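Local atomic coordinates of nonsense-mediated mRNA decay protein 2 (Saccharomyces cerevisiae, PDB entry 4LUN), a protein that takes part in the nonsense-mediated decay of mRNAs carrying premature stop codons and interacts through its C-terminus, absent from this N-terminal MIF4G-domain fragment, with NAM7/UPF1. Residues 108-113 / 161-166; 119-124 / 169-174. All blocks are in the same frame, centred on the assembly; numbering follows the deposited sequence. Where two conformers were deposited one is given.

Contact 1: 108-113 / 161-166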
ATOM      1  N   PHE A 108     -10.316  -4.141 -19.219  1.00 20.88           N
ATOM      2  CA  PHE A 108     -10.644  -3.310 -18.058  1.00 21.62           C
ATOM      3  C   PHE A 108      -9.470  -3.246 -17.084  1.00 23.36           C
ATOM      4  O   PHE A 108      -9.048  -2.165 -16.679  1.00 23.02           O
ATOM      5  CB  PHE A 108     -11.882  -3.844 -17.332  1.00 21.21           C
ATOM      6  CG  PHE A 108     -12.056  -3.305 -15.932  1.00 21.11           C
ATOM      7  CD1 PHE A 108     -12.619  -2.058 -15.715  1.00 24.47           C
ATOM      8  CD2 PHE A 108     -11.671  -4.059 -14.829  1.00 21.51           C
ATOM      9  CE1 PHE A 108     -12.784  -1.566 -14.431  1.00 27.52           C
ATOM     10  CE2 PHE A 108     -11.835  -3.575 -13.540  1.00 23.26           C
ATOM     11  CZ  PHE A 108     -12.390  -2.324 -13.341  1.00 25.74           C
ATOM     12  N   THR A 109      -8.949  -4.409 -16.710  1.00 19.39           N
ATOM     13  CA  THR A 109      -7.943  -4.481 -15.638  1.00 17.70           C
ATOM     14  C   THR A 109      -6.577  -3.903 -16.001  1.00 20.90           C
ATOM     15  O   THR A 109      -5.918  -3.269 -15.160  1.00 21.09           O
ATOM     16  CB  THR A 109      -7.815  -5.925 -15.097  1.00 20.51           C
ATOM     17  OG1 THR A 109      -9.130  -6.421 -14.807  1.00 22.18           O
ATOM     18  CG2 THR A 109      -6.971  -5.961 -13.828  1.00 20.02           C
ATOM     19  N   SER A 110      -6.131  -4.118 -17.234  1.00 20.15           N
ATOM     20  CA  SER A 110      -4.848  -3.565 -17.675  1.00 19.95           C
ATOM     21  C   SER A 110      -4.745  -2.042 -17.531  1.00 25.33           C
ATOM     22  O   SER A 110      -3.840  -1.549 -16.833  1.00 21.63           O
ATOM     23  CB  SER A 110      -4.461  -4.047 -19.088  1.00 27.80           C
ATOM     24  OG  SER A 110      -3.364  -3.307 -19.599  1.00 30.46           O
ATOM     25  N   PRO A 111      -5.666  -1.277 -18.154  1.00 23.80           N
ATOM     26  CA  PRO A 111      -5.543   0.174 -17.962  1.00 20.04           C
ATOM     27  C   PRO A 111      -5.814   0.629 -16.520  1.00 24.51           C
ATOM     28  O   PRO A 111      -5.229   1.623 -16.078  1.00 23.30           O
ATOM     29  CB  PRO A 111      -6.586   0.754 -18.928  1.00 23.60           C
ATOM     30  CG  PRO A 111      -7.553  -0.359 -19.176  1.00 28.90           C
ATOM     31  CD  PRO A 111      -6.761  -1.629 -19.079  1.00 25.43           C
ATOM     32  N   LEU A 112      -6.668  -0.089 -15.794  1.00 20.33           N
ATOM     33  CA  LEU A 112      -6.920   0.236 -14.398  1.00 20.88           C
ATOM     34  C   LEU A 112      -5.639   0.059 -13.587  1.00 22.00           C
ATOM     35  O   LEU A 112      -5.265   0.935 -12.813  1.00 21.03           O
ATOM     36  CB  LEU A 112      -8.023  -0.648 -13.806  1.00 20.37           C
ATOM     37  CG  LEU A 112      -8.172  -0.548 -12.275  1.00 22.36           C
ATOM     38  CD1 LEU A 112      -8.599   0.841 -11.851  1.00 23.07           C
ATOM     39  CD2 LEU A 112      -9.125  -1.591 -11.714  1.00 23.41           C
ATOM     40  N   LEU A 113      -4.966  -1.070 -13.777  1.00 18.36           N
ATOM     41  CA  LEU A 113      -3.753  -1.334 -13.004  1.00 18.42           C
ATOM     42  C   LEU A 113      -2.678  -0.300 -13.302  1.00 22.49           C
ATOM     43  O   LEU A 113      -2.009   0.198 -12.391  1.00 20.23           O
ATOM     44  CB  LEU A 113      -3.230  -2.741 -13.295  1.00 14.23           C
ATOM     45  CG  LEU A 113      -1.863  -3.080 -12.700  1.00 18.01           C
ATOM     46  CD1 LEU A 113      -1.912  -2.961 -11.184  1.00 19.76           C
ATOM     47  CD2 LEU A 113      -1.437  -4.481 -13.099  1.00 22.73           C
ATOM     48  N   ASP A 161       0.872  -8.189 -17.252  1.00 24.61           N
ATOM     49  CA  ASP A 161      -0.533  -8.178 -17.649  1.00 23.84           C
ATOM     50  C   ASP A 161      -0.923  -6.869 -18.315  1.00 27.49           C
ATOM     51  O   ASP A 161      -2.002  -6.759 -18.901  1.00 30.67           O
ATOM     52  CB  ASP A 161      -1.452  -8.363 -16.438  1.00 26.58           C
ATOM     53  CG  ASP A 161      -1.457  -9.782 -15.903  1.00 26.95           C
ATOM     54  OD1 ASP A 161      -1.741  -9.940 -14.699  1.00 23.88           O
ATOM     55  OD2 ASP A 161      -1.198 -10.735 -16.670  1.00 28.23           O
ATOM     56  N   ILE A 162      -0.069  -5.862 -18.195  1.00 23.55           N
ATOM     57  CA  ILE A 162      -0.394  -4.550 -18.742  1.00 25.10           C
ATOM     58  C   ILE A 162      -0.028  -4.510 -20.221  1.00 26.16           C
ATOM     59  O   ILE A 162       1.045  -4.969 -20.613  1.00 29.98           O
ATOM     60  CB  ILE A 162       0.308  -3.421 -17.967  1.00 27.62           C
ATOM     61  CG1 ILE A 162       0.001  -3.552 -16.476  1.00 27.45           C
ATOM     62  CG2 ILE A 162      -0.133  -2.065 -18.478  1.00 24.93           C
ATOM     63  CD1 ILE A 162       0.626  -2.477 -15.603  1.00 28.82           C
ATOM     64  N   GLU A 163      -0.939  -3.999 -21.044  1.00 36.22           N
ATOM     65  CA  GLU A 163      -0.661  -3.845 -22.466  1.00 43.06           C
ATOM     66  C   GLU A 163       0.389  -2.771 -22.673  1.00 41.66           C
ATOM     67  O   GLU A 163       0.462  -1.813 -21.904  1.00 43.88           O
ATOM     68  CB  GLU A 163      -1.923  -3.453 -23.232  1.00 43.34           C
ATOM     69  CG  GLU A 163      -2.579  -4.591 -23.980  1.00 50.15           C
ATOM     70  CD  GLU A 163      -3.532  -5.372 -23.108  1.00 54.88           C
ATOM     71  OE1 GLU A 163      -4.727  -5.006 -23.072  1.00 55.84           O
ATOM     72  OE2 GLU A 163      -3.091  -6.345 -22.459  1.00 57.79           O
ATOM     73  N   SER A 164       1.188  -2.923 -23.723  1.00 47.20           N
ATOM     74  CA  SER A 164       2.167  -1.910 -24.098  1.00 51.01           C
ATOM     75  C   SER A 164       1.464  -0.571 -24.302  1.00 53.70           C
ATOM     76  O   SER A 164       2.017   0.491 -24.010  1.00 55.04           O
ATOM     77  CB  SER A 164       2.884  -2.320 -25.386  1.00 56.53           C
ATOM     78  OG  SER A 164       2.666  -3.689 -25.688  1.00 58.20           O
ATOM     79  N   LYS A 165       0.231  -0.645 -24.794  1.00 49.45           N
ATOM     80  CA  LYS A 165      -0.606   0.524 -25.041  1.00 55.74           C
ATOM     81  C   LYS A 165      -0.876   1.301 -23.753  1.00 55.77           C
ATOM     82  O   LYS A 165      -0.985   2.529 -23.764  1.00 50.90           O
ATOM     83  CB  LYS A 165      -1.932   0.077 -25.677  1.00 52.77           C
ATOM     84  CG  LYS A 165      -2.865   1.201 -26.121  1.00 65.82           C
ATOM     85  CD  LYS A 165      -2.811   1.411 -27.634  1.00 70.11           C
ATOM     86  CE  LYS A 165      -3.915   2.353 -28.121  1.00 74.70           C
ATOM     87  NZ  LYS A 165      -5.176   1.643 -28.496  1.00 64.98           N
ATOM     88  N   ASP A 166      -0.976   0.578 -22.642  1.00 47.89           N
ATOM     89  CA  ASP A 166      -1.327   1.190 -21.367  1.00 42.05           C
ATOM     90  C   ASP A 166      -0.091   1.648 -20.594  1.00 45.68           C
ATOM     91  O   ASP A 166       0.826   0.866 -20.341  1.00 45.48           O
ATOM     92  CB  ASP A 166      -2.161   0.225 -20.527  1.00 38.60           C
ATOM     93  CG  ASP A 166      -3.483  -0.113 -21.179  1.00 45.08           C
ATOM     94  OD1 ASP A 166      -4.130   0.807 -21.723  1.00 47.47           O
ATOM     95  OD2 ASP A 166      -3.870  -1.301 -21.159  1.00 43.04           O
TER
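Asp-161 opens the segment 161-166 with its backbone against helix 106-116: its carbonyl O lies 3.7 Å from CB of Ser-110, while its carboxylate turns to a salt bridge with Arg-157. Ile-162 follows, and its two branches divide the work. CG2, anti to the backbone N, rests beside the hydroxyl of Ser-110; CG1 and CD1 cross the end of Leu-113 at about a right angle, with CG1 3.8 Å from Leu-113 CD2. At Glu-163 the backbone takes over: its N-H points almost straight (167°) at OG of Ser-110, 2.9 Å away. The chain then folds through a type I beta turn from Glu-163 to Asp-166, closed by the bond from Asp-166 N to Glu-163 O, which brings the Asp-166 carboxylate back to the same serine. Ser-110 OG, set anti to its own backbone N (chi1 168°), gives its proton to Asp-166 OD2 at 2.6 Å, which receives it on its anti lone pair, the side away from OD1. One buried hydroxyl is thus gripped at both ends of the turn, as acceptor and as donor. Asp-166 also runs alongside Pro-111, its OD1 3.7 Å from Pro-111 CB. An alanine in place of Asp-166 would remove the acceptor of the serine proton and would probably loosen the turn against the helix. The loop lies along one side of helix 106-116, whose Phe-108, Pro-111 and Leu-112 pack on helix 69-81, while Trp-17 of helix 3-17 touches both Thr-109 and Asp-161.

Contact 2: 119-124 / 169-174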
ATOM      1  N   ALA A 119      -0.162   5.829  -8.222  1.00 16.11           N
ATOM      2  CA  ALA A 119      -0.307   6.245  -6.821  1.00 19.28           C
ATOM      3  C   ALA A 119       0.950   5.993  -5.989  1.00 18.43           C
ATOM      4  O   ALA A 119       1.124   6.545  -4.888  1.00 18.70           O
ATOM      5  CB  ALA A 119      -1.494   5.542  -6.192  1.00 22.60           C
ATOM      6  N   PHE A 120       1.838   5.153  -6.521  1.00 18.03           N
ATOM      7  CA  PHE A 120       3.028   4.741  -5.811  1.00 14.55           C
ATOM      8  C   PHE A 120       4.296   5.445  -6.285  1.00 14.17           C
ATOM      9  O   PHE A 120       5.362   5.245  -5.717  1.00 18.09           O
ATOM     10  CB  PHE A 120       3.185   3.211  -5.918  1.00 13.29           C
ATOM     11  CG  PHE A 120       2.027   2.464  -5.329  1.00 14.00           C
ATOM     12  CD1 PHE A 120       1.622   2.732  -4.027  1.00 14.29           C
ATOM     13  CD2 PHE A 120       1.331   1.535  -6.072  1.00 12.36           C
ATOM     14  CE1 PHE A 120       0.542   2.073  -3.468  1.00 15.62           C
ATOM     15  CE2 PHE A 120       0.237   0.867  -5.532  1.00 16.10           C
ATOM     16  CZ  PHE A 120      -0.156   1.139  -4.220  1.00 15.19           C
ATOM     17  N   GLU A 121       4.187   6.273  -7.319  1.00 14.14           N
ATOM     18  CA  GLU A 121       5.353   7.044  -7.747  1.00 14.29           C
ATOM     19  C   GLU A 121       5.670   8.066  -6.653  1.00 18.35           C
ATOM     20  O   GLU A 121       4.782   8.802  -6.209  1.00 19.35           O
ATOM     21  CB  GLU A 121       5.054   7.740  -9.082  1.00 18.79           C
ATOM     22  CG  GLU A 121       6.221   8.575  -9.647  1.00 24.68           C
ATOM     23  CD  GLU A 121       7.280   7.746 -10.366  1.00 28.52           C
ATOM     24  OE1 GLU A 121       6.906   6.847 -11.146  1.00 22.69           O
ATOM     25  OE2 GLU A 121       8.491   8.002 -10.168  1.00 30.85           O
ATOM     26  N   ASN A 122       6.920   8.098  -6.205  1.00 14.84           N
ATOM     27  CA  ASN A 122       7.315   9.048  -5.167  1.00 14.68           C
ATOM     28  C   ASN A 122       7.230  10.469  -5.693  1.00 17.81           C
ATOM     29  O   ASN A 122       7.427  10.710  -6.890  1.00 17.41           O
ATOM     30  CB  ASN A 122       8.745   8.786  -4.693  1.00 15.93           C
ATOM     31  CG  ASN A 122       8.878   7.540  -3.835  1.00 13.60           C
ATOM     32  OD1 ASN A 122       7.892   7.022  -3.297  1.00 16.99           O
ATOM     33  ND2 ASN A 122      10.100   7.038  -3.732  1.00 14.47           N
ATOM     34  N   PRO A 123       6.957  11.424  -4.797  1.00 16.44           N
ATOM     35  CA  PRO A 123       7.059  12.824  -5.212  1.00 17.42           C
ATOM     36  C   PRO A 123       8.476  13.084  -5.700  1.00 17.33           C
ATOM     37  O   PRO A 123       9.407  12.427  -5.247  1.00 17.87           O
ATOM     38  CB  PRO A 123       6.794  13.600  -3.916  1.00 19.43           C
ATOM     39  CG  PRO A 123       6.013  12.655  -3.052  1.00 16.76           C
ATOM     40  CD  PRO A 123       6.544  11.274  -3.391  1.00 14.67           C
ATOM     41  N   SER A 124       8.624  14.028  -6.625  1.00 20.12           N
ATOM     42  CA  SER A 124       9.927  14.392  -7.154  1.00 17.77           C
ATOM     43  C   SER A 124      10.349  15.749  -6.604  1.00 22.22           C
ATOM     44  O   SER A 124      11.190  16.432  -7.188  1.00 25.57           O
ATOM     45  CB  SER A 124       9.877  14.443  -8.689  1.00 16.53           C
ATOM     46  OG  SER A 124       8.676  15.058  -9.136  1.00 28.69           O
ATOM     47  N   PRO A 169       3.838   3.777 -14.507  1.00 25.65           N
ATOM     48  CA  PRO A 169       4.605   4.873 -13.898  1.00 26.33           C
ATOM     49  C   PRO A 169       6.086   4.790 -14.222  1.00 23.85           C
ATOM     50  O   PRO A 169       6.611   3.700 -14.467  1.00 22.78           O
ATOM     51  CB  PRO A 169       4.417   4.652 -12.390  1.00 24.80           C
ATOM     52  CG  PRO A 169       3.242   3.752 -12.267  1.00 26.91           C
ATOM     53  CD  PRO A 169       3.173   2.931 -13.498  1.00 26.24           C
ATOM     54  N   ASN A 170       6.761   5.934 -14.181  1.00 22.28           N
ATOM     55  CA  ASN A 170       8.193   5.988 -14.469  0.70 24.94           C
ATOM     56  C   ASN A 170       9.025   4.993 -13.667  1.00 22.31           C
ATOM     57  O   ASN A 170       9.947   4.374 -14.204  1.00 22.35           O
ATOM     58  CB  ASN A 170       8.746   7.400 -14.241  0.70 27.80           C
ATOM     59  CG  ASN A 170       8.286   8.385 -15.293  0.70 29.69           C
ATOM     60  OD1 ASN A 170       7.258   8.193 -15.938  0.70 30.85           O
ATOM     61  ND2 ASN A 170       9.051   9.460 -15.467  0.70 32.61           N
ATOM     62  N   PHE A 171       8.705   4.827 -12.389  1.00 20.02           N
ATOM     63  CA  PHE A 171       9.550   4.010 -11.518  1.00 20.95           C
ATOM     64  C   PHE A 171       9.484   2.521 -11.838  1.00 20.04           C
ATOM     65  O   PHE A 171      10.307   1.751 -11.366  1.00 21.07           O
ATOM     66  CB  PHE A 171       9.258   4.281 -10.031  1.00 22.05           C
ATOM     67  CG  PHE A 171       8.081   3.518  -9.468  1.00 20.35           C
ATOM     68  CD1 PHE A 171       8.283   2.340  -8.763  1.00 18.37           C
ATOM     69  CD2 PHE A 171       6.794   4.023  -9.567  1.00 18.29           C
ATOM     70  CE1 PHE A 171       7.215   1.654  -8.218  1.00 21.23           C
ATOM     71  CE2 PHE A 171       5.721   3.337  -9.028  1.00 18.33           C
ATOM     72  CZ  PHE A 171       5.932   2.152  -8.354  1.00 19.91           C
ATOM     73  N   LEU A 172       8.506   2.133 -12.650  1.00 19.86           N
ATOM     74  CA  LEU A 172       8.335   0.725 -13.006  1.00 19.24           C
ATOM     75  C   LEU A 172       8.719   0.465 -14.457  1.00 23.64           C
ATOM     76  O   LEU A 172       8.528  -0.641 -14.954  1.00 23.23           O
ATOM     77  CB  LEU A 172       6.882   0.298 -12.795  1.00 16.07           C
ATOM     78  CG  LEU A 172       6.402   0.308 -11.344  1.00 17.68           C
ATOM     79  CD1 LEU A 172       4.902   0.163 -11.288  1.00 19.46           C
ATOM     80  CD2 LEU A 172       7.067  -0.832 -10.581  1.00 22.45           C
ATOM     81  N   GLN A 173       9.237   1.484 -15.139  1.00 22.63           N
ATOM     82  CA  GLN A 173       9.516   1.362 -16.575  1.00 22.02           C
ATOM     83  C   GLN A 173      10.892   0.784 -16.860  1.00 25.35           C
ATOM     84  O   GLN A 173      11.765   0.766 -15.988  1.00 30.83           O
ATOM     85  CB  GLN A 173       9.392   2.721 -17.267  1.00 29.73           C
ATOM     86  CG  GLN A 173       7.959   3.214 -17.450  1.00 29.88           C
ATOM     87  CD  GLN A 173       7.896   4.589 -18.086  1.00 33.17           C
ATOM     88  OE1 GLN A 173       8.908   5.117 -18.551  1.00 40.30           O
ATOM     89  NE2 GLN A 173       6.705   5.182 -18.101  1.00 34.55           N
ATOM     90  N   LYS A 174      11.064   0.314 -18.099  1.00 26.58           N
ATOM     91  CA  LYS A 174      12.364  -0.124 -18.618  1.00 33.25           C
ATOM     92  C   LYS A 174      12.887  -1.415 -17.980  1.00 35.86           C
ATOM     93  O   LYS A 174      14.085  -1.712 -18.057  1.00 32.60           O
ATOM     94  CB  LYS A 174      13.410   0.994 -18.499  1.00 36.21           C
ATOM     95  CG  LYS A 174      13.049   2.289 -19.228  1.00 35.37           C
ATOM     96  CD  LYS A 174      12.841   2.046 -20.718  1.00 40.20           C
ATOM     97  CE  LYS A 174      12.836   3.352 -21.505  1.00 50.73           C
ATOM     98  NZ  LYS A 174      11.727   4.269 -21.104  1.00 49.98           N
TER
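A loop-to-loop contact, built on one carboxylate and one aromatic ring, joins the connection between helices 106-116 and 130-152 to the long connection that leads into helix 182-190. Its polar element is Glu-121. CG stands anti to the backbone N (chi1 -179°) and the chain then bends at chi2 (80°), which carries OE1 across to the short 3-10 segment 170-172. There OE1 accepts the N-H of Phe-171 at 3.0 Å through its syn lone pair, in a moderately bent bond (152°). The same oxygen has carbon neighbours too: Pro-169 CB lies 3.5 Å from it, CB of Asn-170 is close by, and CD2 of Phe-171 brings the ring edge to 3.2 Å from OE1, near the ring plane. Glu-121 and Phe-171 run past each other in opposite directions. With its CG in the crowded position between backbone N and carbonyl carbon, Phe-171 reaches back to the 119-124 loop, where its CZ meets CB of Phe-120 at 3.8 Å and its CE2 touches the peptide between Phe-120 and Glu-121. CG of Leu-172 lies over one face of the ring, toward its rim. The ring of Phe-120 leads away, onto Leu-144 of helix 130-152 and Ile-186 of helix 182-190, and Phe-171 itself touches Glu-189. A side-chain carboxylate from one inter-helix loop thus takes a backbone N-H from a 3-10 segment in another, a tertiary bond between two connections of the all-helical MIF4G domain, whose fold is of the HEAT-repeat kind.

From the N terminus, the chain enters contact 1 on helix 106-116 and, after five intervening residues, reaches 119-124, the first half of contact 2. It then runs through helix 130-152 and returns in the long loop before helix 182-190, where 161-166 meets helix 106-116 and 169-174 meets the loop that follows that helix. Contact 1 therefore closes a loop of 47 intervening residues and contact 2 one of 44; the two cross along the chain, since their segments alternate. Their centres are about 16 Å apart. Together they fasten the returning loop at two successive places, first to helix 106-116 and then to the loop leading into helix 130-152.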